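Local coordinates for kappa-carrageenase (Zobellia galactanivorans, PDB 5OCR), which probably hydrolyses kappa-carrageenan, a sulfated galactan of red algae, through its family 16 glycoside hydrolase domain, at residues H74-F86 with F245-E259. Residues are numbered along the deposited sequence; the frame is centred on the assembly and turned at random.
Sequences HNANNTPDGGTYF and FVKFFDNKNNAINPE
Asn78 ND2 donates a hydrogen bond to Asn257 OD1 (2.9 Å, 162° at the hydrogen), joining two loops of the GH16 beta-jellyroll: the connection between strands 67-74 and 86-97, and the segment that leaves the 246-249/252-255 hairpin. Beside this bond the Tyr85 ring, flat and broad enough to cover a proline and an amide together, lies over Asn257 and Pro258. Asn257 CA sits 4.0 Å from the ring centroid of Tyr85. With CG anti to the backbone N (chi1 -179°), the Asn257 amide stacks on the Tyr85 ring, their planes 22° apart, while its oxygen still reaches Asn78. Pro258 serves two aromatics with one rigid ring, its CD making a CH-pi contact with Tyr85 and its CG touching Phe86 CZ. Further in, the edge of Phe86 meets the face of Phe245, centroids 4.8 Å apart; both phenylalanines fill buried places without polar side-chain groups to satisfy. Helix 262-267 packs against Phe245 and Pro258 through Ala264, and Leu241 of strand 233-241 touches Phe86.

Second-shell bonds fix both asparagines, whose amides can donate and accept at once. In an Asx turn, Glu259 N donates to Asn257 OD1 (2.8 Å) from the amide face opposite Asn78 ND2. A backbone N-H can only donate, so this oxygen is the acceptor and Asn78 ND2 its other donor. Consistently, the His74 imidazole presents an in-plane N-H, NE2 donating almost straight to Asn78 OD1 (2.8 Å).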
ATOM      1  N   HIS A  74     -15.803   2.344 -11.529  1.00 21.47           N
ATOM      2  CA  HIS A  74     -15.561   2.634 -12.952  1.00 23.13           C
ATOM      3  C   HIS A  74     -16.193   3.973 -13.245  1.00 23.91           C
ATOM      4  O   HIS A  74     -17.361   4.217 -12.885  1.00 25.62           O
ATOM      5  CB  HIS A  74     -16.263   1.540 -13.799  1.00 23.09           C
ATOM      6  CG  HIS A  74     -16.120   1.714 -15.279  1.00 24.15           C
ATOM      7  ND1 HIS A  74     -17.075   1.258 -16.135  1.00 24.96           N
ATOM      8  CD2 HIS A  74     -15.071   2.162 -16.054  1.00 23.92           C
ATOM      9  CE1 HIS A  74     -16.659   1.517 -17.418  1.00 25.23           C
ATOM     10  NE2 HIS A  74     -15.465   2.057 -17.372  1.00 25.33           N
ATOM     11  N   ASN A  75     -15.466   4.840 -13.945  1.00 23.74           N
ATOM     12  CA  ASN A  75     -16.060   6.150 -14.312  1.00 25.50           C
ATOM     13  C   ASN A  75     -17.383   5.991 -15.102  1.00 26.99           C
ATOM     14  O   ASN A  75     -17.460   5.203 -16.045  1.00 26.78           O
ATOM     15  CB  ASN A  75     -15.112   7.011 -15.123  1.00 24.55           C
ATOM     16  CG  ASN A  75     -13.823   7.326 -14.375  1.00 24.47           C
ATOM     17  OD1 ASN A  75     -13.680   7.024 -13.186  1.00 22.82           O
ATOM     18  ND2 ASN A  75     -12.897   7.958 -15.062  1.00 23.68           N
ATOM     19  N   ALA A  76     -18.403   6.722 -14.668  1.00 28.55           N
ATOM     20  CA  ALA A  76     -19.689   6.812 -15.392  1.00 30.95           C
ATOM     21  C   ALA A  76     -19.428   6.944 -16.896  1.00 30.15           C
ATOM     22  O   ALA A  76     -18.574   7.760 -17.341  1.00 28.03           O
ATOM     23  CB  ALA A  76     -20.525   8.002 -14.906  1.00 32.82           C
ATOM     24  N   ASN A  77     -20.104   6.088 -17.683  1.00 31.34           N
ATOM     25  CA  ASN A  77     -20.071   6.177 -19.182  1.00 31.14           C
ATOM     26  C   ASN A  77     -18.689   5.750 -19.791  1.00 30.68           C
ATOM     27  O   ASN A  77     -18.432   5.898 -20.999  1.00 29.57           O
ATOM     28  CB  ASN A  77     -20.444   7.608 -19.644  1.00 32.73           C
ATOM     29  CG  ASN A  77     -21.742   8.118 -19.021  1.00 34.17           C
ATOM     30  OD1 ASN A  77     -22.680   7.373 -18.813  1.00 38.36           O
ATOM     31  ND2 ASN A  77     -21.810   9.370 -18.768  1.00 35.53           N
ATOM     32  N   ASN A  78     -17.784   5.267 -18.942  1.00 28.72           N
ATOM     33  CA  ASN A  78     -16.452   4.901 -19.390  1.00 28.45           C
ATOM     34  C   ASN A  78     -15.682   6.143 -19.910  1.00 27.67           C
ATOM     35  O   ASN A  78     -14.772   6.037 -20.700  1.00 27.71           O
ATOM     36  CB  ASN A  78     -16.429   3.753 -20.429  1.00 28.10           C
ATOM     37  CG  ASN A  78     -15.024   3.207 -20.671  1.00 30.35           C
ATOM     38  OD1 ASN A  78     -14.275   2.934 -19.720  1.00 28.83           O
ATOM     39  ND2 ASN A  78     -14.629   3.110 -21.927  1.00 29.25           N
ATOM     40  N   THR A  79     -16.034   7.284 -19.362  1.00 27.57           N
ATOM     41  CA  THR A  79     -15.460   8.554 -19.821  1.00 28.18           C
ATOM     42  C   THR A  79     -14.154   8.812 -19.098  1.00 27.58           C
ATOM     43  O   THR A  79     -14.163   8.885 -17.847  1.00 27.45           O
ATOM     44  CB  THR A  79     -16.404   9.656 -19.417  1.00 30.80           C
ATOM     45  OG1 THR A  79     -17.597   9.451 -20.167  1.00 30.45           O
ATOM     46  CG2 THR A  79     -15.836  10.969 -19.792  1.00 28.87           C
ATOM     47  N   PRO A  80     -13.043   8.904 -19.872  1.00 28.14           N
ATOM     48  CA  PRO A  80     -11.737   9.180 -19.247  1.00 28.24           C
ATOM     49  C   PRO A  80     -11.687  10.528 -18.510  1.00 29.41           C
ATOM     50  O   PRO A  80     -12.303  11.529 -18.979  1.00 28.00           O
ATOM     51  CB  PRO A  80     -10.752   9.226 -20.432  1.00 30.88           C
ATOM     52  CG  PRO A  80     -11.567   9.336 -21.678  1.00 30.51           C
ATOM     53  CD  PRO A  80     -12.963   8.800 -21.349  1.00 28.96           C
ATOM     54  N   ASP A  81     -10.878  10.577 -17.438  1.00 27.20           N
ATOM     55  CA  ASP A  81     -10.583  11.815 -16.788  1.00 28.90           C
ATOM     56  C   ASP A  81      -9.091  11.910 -16.753  1.00 28.36           C
ATOM     57  O   ASP A  81      -8.475  11.165 -16.013  1.00 27.58           O
ATOM     58  CB  ASP A  81     -11.116  11.714 -15.354  1.00 30.20           C
ATOM     59  CG  ASP A  81     -10.901  12.980 -14.564  1.00 33.51           C
ATOM     60  OD1 ASP A  81     -10.703  14.059 -15.166  1.00 38.41           O
ATOM     61  OD2 ASP A  81     -10.854  12.878 -13.335  1.00 33.36           O
ATOM     62  N   GLY A  82      -8.466  12.739 -17.586  1.00 29.18           N
ATOM     63  CA  GLY A  82      -6.998  12.798 -17.498  1.00 28.95           C
ATOM     64  C   GLY A  82      -6.336  11.463 -17.778  1.00 28.90           C
ATOM     65  O   GLY A  82      -5.416  11.041 -17.045  1.00 32.84           O
ATOM     66  N   GLY A  83      -6.862  10.776 -18.779  1.00 28.47           N
ATOM     67  CA  GLY A  83      -6.254   9.500 -19.273  1.00 26.58           C
ATOM     68  C   GLY A  83      -6.677   8.246 -18.464  1.00 26.33           C
ATOM     69  O   GLY A  83      -6.104   7.155 -18.665  1.00 26.20           O
ATOM     70  N   THR A  84      -7.585   8.391 -17.488  1.00 23.89           N
ATOM     71  CA  THR A  84      -7.889   7.259 -16.608  1.00 22.69           C
ATOM     72  C   THR A  84      -9.394   7.000 -16.528  1.00 23.71           C
ATOM     73  O   THR A  84     -10.210   7.903 -16.804  1.00 22.02           O
ATOM     74  CB  THR A  84      -7.326   7.475 -15.190  1.00 22.62           C
ATOM     75  OG1 THR A  84      -7.967   8.556 -14.513  1.00 22.99           O
ATOM     76  CG2 THR A  84      -5.835   7.773 -15.280  1.00 23.58           C
ATOM     77  N   TYR A  85      -9.721   5.734 -16.219  1.00 21.59           N
ATOM     78  CA  TYR A  85     -11.120   5.215 -16.369  1.00 23.40           C
ATOM     79  C   TYR A  85     -11.775   4.751 -15.067  1.00 22.77           C
ATOM     80  O   TYR A  85     -12.960   4.372 -15.025  1.00 23.71           O
ATOM     81  CB  TYR A  85     -11.152   4.063 -17.375  1.00 24.07           C
ATOM     82  CG  TYR A  85     -10.724   4.452 -18.760  1.00 24.48           C
ATOM     83  CD1 TYR A  85     -11.667   4.857 -19.682  1.00 25.84           C
ATOM     84  CD2 TYR A  85      -9.359   4.458 -19.109  1.00 25.20           C
ATOM     85  CE1 TYR A  85     -11.286   5.205 -20.948  1.00 25.87           C
ATOM     86  CE2 TYR A  85      -8.977   4.778 -20.386  1.00 26.65           C
ATOM     87  CZ  TYR A  85      -9.950   5.189 -21.270  1.00 26.17           C
ATOM     88  OH  TYR A  85      -9.627   5.577 -22.551  1.00 27.76           O
ATOM     89  N   PHE A  86     -10.985   4.748 -13.988  1.00 22.87           N
ATOM     90  CA  PHE A  86     -11.447   4.369 -12.622  1.00 23.08           C
ATOM     91  C   PHE A  86     -11.074   5.406 -11.546  1.00 22.32           C
ATOM     92  O   PHE A  86     -10.091   6.140 -11.706  1.00 21.66           O
ATOM     93  CB  PHE A  86     -10.743   3.077 -12.276  1.00 22.67           C
ATOM     94  CG  PHE A  86     -11.145   1.951 -13.145  1.00 23.92           C
ATOM     95  CD1 PHE A  86     -12.247   1.130 -12.785  1.00 23.49           C
ATOM     96  CD2 PHE A  86     -10.500   1.740 -14.394  1.00 23.38           C
ATOM     97  CE1 PHE A  86     -12.637   0.071 -13.634  1.00 23.17           C
ATOM     98  CE2 PHE A  86     -10.914   0.701 -15.242  1.00 25.05           C
ATOM     99  CZ  PHE A  86     -11.967  -0.128 -14.855  1.00 24.21           C
ATOM    100  N   PHE A 245      -6.576  -4.136 -15.928  1.00 24.95           N
ATOM    101  CA  PHE A 245      -6.955  -2.726 -16.140  1.00 26.08           C
ATOM    102  C   PHE A 245      -5.755  -1.801 -16.314  1.00 28.13           C
ATOM    103  O   PHE A 245      -5.918  -0.624 -16.555  1.00 28.48           O
ATOM    104  CB  PHE A 245      -7.758  -2.239 -14.951  1.00 23.63           C
ATOM    105  CG  PHE A 245      -9.031  -3.002 -14.736  1.00 24.39           C
ATOM    106  CD1 PHE A 245     -10.024  -3.035 -15.737  1.00 24.67           C
ATOM    107  CD2 PHE A 245      -9.239  -3.710 -13.556  1.00 23.63           C
ATOM    108  CE1 PHE A 245     -11.223  -3.722 -15.507  1.00 24.88           C
ATOM    109  CE2 PHE A 245     -10.446  -4.398 -13.314  1.00 24.47           C
ATOM    110  CZ  PHE A 245     -11.430  -4.388 -14.271  1.00 25.45           C
ATOM    111  N   VAL A 246      -4.547  -2.322 -16.146  1.00 27.33           N
ATOM    112  CA  VAL A 246      -3.374  -1.531 -16.405  1.00 29.78           C
ATOM    113  C   VAL A 246      -2.378  -2.450 -17.097  1.00 34.37           C
ATOM    114  O   VAL A 246      -2.468  -3.679 -17.010  1.00 33.55           O
ATOM    115  CB  VAL A 246      -2.728  -1.010 -15.118  1.00 28.00           C
ATOM    116  CG1 VAL A 246      -3.755  -0.373 -14.186  1.00 26.94           C
ATOM    117  CG2 VAL A 246      -2.175  -2.176 -14.321  1.00 31.31           C
ATOM    118  N   LYS A 247      -1.376  -1.830 -17.705  1.00 37.19           N
ATOM    119  CA  LYS A 247      -0.341  -2.569 -18.421  1.00 44.42           C
ATOM    120  C   LYS A 247       0.956  -1.840 -18.220  1.00 46.84           C
ATOM    121  O   LYS A 247       1.062  -0.638 -18.466  1.00 45.33           O
ATOM    122  CB  LYS A 247      -0.672  -2.692 -19.904  1.00 45.69           C
ATOM    123  CG  LYS A 247       0.484  -3.073 -20.815  1.00 57.29           C
ATOM    124  CD  LYS A 247       0.767  -4.573 -20.829  1.00 60.21           C
ATOM    125  CE  LYS A 247       1.432  -5.007 -22.142  1.00 63.39           C
ATOM    126  NZ  LYS A 247       2.771  -4.365 -22.375  1.00 66.71           N
ATOM    127  N   PHE A 248       1.940  -2.599 -17.786  1.00 52.47           N
ATOM    128  CA  PHE A 248       3.234  -2.058 -17.501  1.00 58.89           C
ATOM    129  C   PHE A 248       4.066  -1.813 -18.761  1.00 62.63           C
ATOM    130  O   PHE A 248       4.366  -2.731 -19.546  1.00 59.81           O
ATOM    131  CB  PHE A 248       3.974  -2.970 -16.543  1.00 60.77           C
ATOM    132  CG  PHE A 248       5.301  -2.444 -16.137  1.00 69.69           C
ATOM    133  CD1 PHE A 248       5.468  -1.844 -14.893  1.00 68.89           C
ATOM    134  CD2 PHE A 248       6.395  -2.533 -17.013  1.00 73.66           C
ATOM    135  CE1 PHE A 248       6.701  -1.347 -14.524  1.00 73.19           C
ATOM    136  CE2 PHE A 248       7.634  -2.035 -16.648  1.00 76.81           C
ATOM    137  CZ  PHE A 248       7.782  -1.446 -15.399  1.00 75.09           C
ATOM    138  N   PHE A 249       4.370  -0.533 -18.954  1.00 68.99           N
ATOM    139  CA  PHE A 249       5.587  -0.099 -19.627  1.00 72.40           C
ATOM    140  C   PHE A 249       6.164   1.200 -19.005  1.00 70.67           C
ATOM    141  O   PHE A 249       5.433   1.984 -18.372  1.00 67.80           O
ATOM    142  CB  PHE A 249       5.476  -0.057 -21.175  1.00 76.17           C
ATOM    143  CG  PHE A 249       4.117   0.324 -21.725  1.00 79.20           C
ATOM    144  CD1 PHE A 249       3.718   1.657 -21.806  1.00 77.17           C
ATOM    145  CD2 PHE A 249       3.268  -0.656 -22.257  1.00 77.83           C
ATOM    146  CE1 PHE A 249       2.482   1.991 -22.364  1.00 80.01           C
ATOM    147  CE2 PHE A 249       2.028  -0.322 -22.800  1.00 77.03           C
ATOM    148  CZ  PHE A 249       1.634   1.003 -22.856  1.00 75.95           C
ATOM    149  N   ASP A 250       7.490   1.374 -19.141  1.00 67.45           N
ATOM    150  CA  ASP A 250       8.231   2.574 -18.717  1.00 64.80           C
ATOM    151  C   ASP A 250       8.149   2.807 -17.227  1.00 62.66           C
ATOM    152  O   ASP A 250       7.889   3.912 -16.767  1.00 54.36           O
ATOM    153  CB  ASP A 250       7.758   3.807 -19.482  1.00 64.20           C
ATOM    154  CG  ASP A 250       7.537   3.512 -20.929  1.00 65.47           C
ATOM    155  OD1 ASP A 250       7.960   2.432 -21.373  1.00 64.19           O
ATOM    156  OD2 ASP A 250       6.916   4.333 -21.624  1.00 69.50           O
ATOM    157  N   ASN A 251       8.368   1.725 -16.488  1.00 70.02           N
ATOM    158  CA  ASN A 251       8.306   1.691 -15.016  1.00 80.77           C
ATOM    159  C   ASN A 251       7.070   2.343 -14.362  1.00 79.43           C
ATOM    160  O   ASN A 251       7.179   2.955 -13.277  1.00 82.97           O
ATOM    161  CB  ASN A 251       9.635   2.157 -14.392  1.00 85.79           C
ATOM    162  CG  ASN A 251      10.803   1.245 -14.766  1.00 94.50           C
ATOM    163  OD1 ASN A 251      11.208   0.361 -13.987  1.00 96.22           O
ATOM    164  ND2 ASN A 251      11.338   1.440 -15.976  1.00 90.76           N
ATOM    165  N   LYS A 252       5.916   2.171 -15.039  1.00 72.78           N
ATOM    166  CA  LYS A 252       4.624   2.681 -14.564  0.50 66.40           C
ATOM    167  C   LYS A 252       3.418   1.946 -15.167  1.00 61.20           C
ATOM    168  O   LYS A 252       3.431   1.488 -16.328  1.00 59.35           O
ATOM    169  CB  LYS A 252       4.489   4.212 -14.745  0.50 62.35           C
ATOM    170  CG  LYS A 252       4.557   4.699 -16.186  0.50 59.89           C
ATOM    171  CD  LYS A 252       3.735   5.961 -16.375  0.50 57.80           C
ATOM    172  CE  LYS A 252       3.806   6.401 -17.825  0.50 57.54           C
ATOM    173  NZ  LYS A 252       3.928   5.216 -18.715  0.50 54.51           N
ATOM    174  N   ASN A 253       2.398   1.799 -14.318  1.00 58.51           N
ATOM    175  CA  ASN A 253       1.088   1.365 -14.728  1.00 52.26           C
ATOM    176  C   ASN A 253       0.536   2.338 -15.827  1.00 46.55           C
ATOM    177  O   ASN A 253       0.495   3.549 -15.618  1.00 49.26           O
ATOM    178  CB  ASN A 253       0.147   1.334 -13.500  1.00 53.51           C
ATOM    179  CG  ASN A 253       0.509   0.250 -12.495  1.00 58.93           C
ATOM    180  OD1 ASN A 253       1.591  -0.303 -12.550  1.00 62.33           O
ATOM    181  ND2 ASN A 253      -0.422  -0.069 -11.574  1.00 51.25           N
ATOM    182  N   ASN A 254       0.157   1.816 -16.986  1.00 43.32           N
ATOM    183  CA  ASN A 254      -0.585   2.627 -17.976  1.00 40.06           C
ATOM    184  C   ASN A 254      -2.037   2.182 -17.969  1.00 34.12           C
ATOM    185  O   ASN A 254      -2.304   0.984 -18.085  1.00 33.36           O
ATOM    186  CB  ASN A 254      -0.035   2.450 -19.371  1.00 48.29           C
ATOM    187  CG  ASN A 254       1.373   2.995 -19.496  1.00 56.06           C
ATOM    188  OD1 ASN A 254       1.632   3.862 -20.333  1.00 56.07           O
ATOM    189  ND2 ASN A 254       2.284   2.524 -18.626  1.00 57.56           N
ATOM    190  N   ALA A 255      -2.957   3.118 -17.857  1.00 29.28           N
ATOM    191  CA  ALA A 255      -4.377   2.713 -17.963  1.00 30.96           C
ATOM    192  C   ALA A 255      -4.769   1.961 -19.262  1.00 33.12           C
ATOM    193  O   ALA A 255      -4.280   2.300 -20.331  1.00 32.65           O
ATOM    194  CB  ALA A 255      -5.294   3.897 -17.742  1.00 27.22           C
ATOM    195  N   ILE A 256      -5.612   0.928 -19.157  1.00 31.02           N
ATOM    196  CA  ILE A 256      -6.231   0.232 -20.354  1.00 32.22           C
ATOM    197  C   ILE A 256      -7.692   0.651 -20.391  1.00 33.03           C
ATOM    198  O   ILE A 256      -8.373   0.665 -19.371  1.00 30.40           O
ATOM    199  CB  ILE A 256      -6.073  -1.311 -20.196  1.00 34.45           C
ATOM    200  CG1 ILE A 256      -4.569  -1.648 -20.014  1.00 37.76           C
ATOM    201  CG2 ILE A 256      -6.813  -2.097 -21.277  1.00 37.41           C
ATOM    202  CD1 ILE A 256      -4.213  -3.092 -20.226  1.00 43.62           C
ATOM    203  N   ASN A 257      -8.203   1.047 -21.552  1.00 29.77           N
ATOM    204  CA  ASN A 257      -9.605   1.277 -21.690  1.00 30.47           C
ATOM    205  C   ASN A 257     -10.368  -0.054 -21.580  1.00 30.18           C
ATOM    206  O   ASN A 257     -10.178  -0.951 -22.435  1.00 30.43           O
ATOM    207  CB  ASN A 257      -9.860   1.943 -23.055  1.00 29.32           C
ATOM    208  CG  ASN A 257     -11.308   2.252 -23.310  1.00 27.89           C
ATOM    209  OD1 ASN A 257     -12.232   1.754 -22.663  1.00 27.17           O
ATOM    210  ND2 ASN A 257     -11.526   3.103 -24.340  1.00 28.89           N
ATOM    211  N   PRO A 258     -11.185  -0.199 -20.498  1.00 31.44           N
ATOM    212  CA  PRO A 258     -11.825  -1.452 -20.336  1.00 32.31           C
ATOM    213  C   PRO A 258     -12.781  -1.826 -21.422  1.00 34.81           C
ATOM    214  O   PRO A 258     -13.018  -3.010 -21.539  1.00 40.17           O
ATOM    215  CB  PRO A 258     -12.366  -1.403 -18.882  1.00 31.80           C
ATOM    216  CG  PRO A 258     -12.684   0.045 -18.672  1.00 32.30           C
ATOM    217  CD  PRO A 258     -11.630   0.781 -19.479  1.00 30.89           C
ATOM    218  N   GLU A 259     -13.198  -0.901 -22.341  1.00 36.48           N
ATOM    219  CA  GLU A 259     -13.947  -1.275 -23.583  1.00 40.07           C
ATOM    220  C   GLU A 259     -13.109  -1.664 -24.838  1.00 37.44           C
ATOM    221  O   GLU A 259     -13.635  -1.968 -25.923  1.00 36.05           O
ATOM    222  CB  GLU A 259     -14.984  -0.216 -23.967  1.00 46.33           C
ATOM    223  CG  GLU A 259     -15.637   0.535 -22.804  1.00 57.59           C
ATOM    224  CD  GLU A 259     -16.531  -0.294 -21.879  1.00 62.56           C
ATOM    225  OE1 GLU A 259     -16.951  -1.399 -22.281  1.00 66.19           O
ATOM    226  OE2 GLU A 259     -16.851   0.174 -20.742  1.00 59.83           O
TER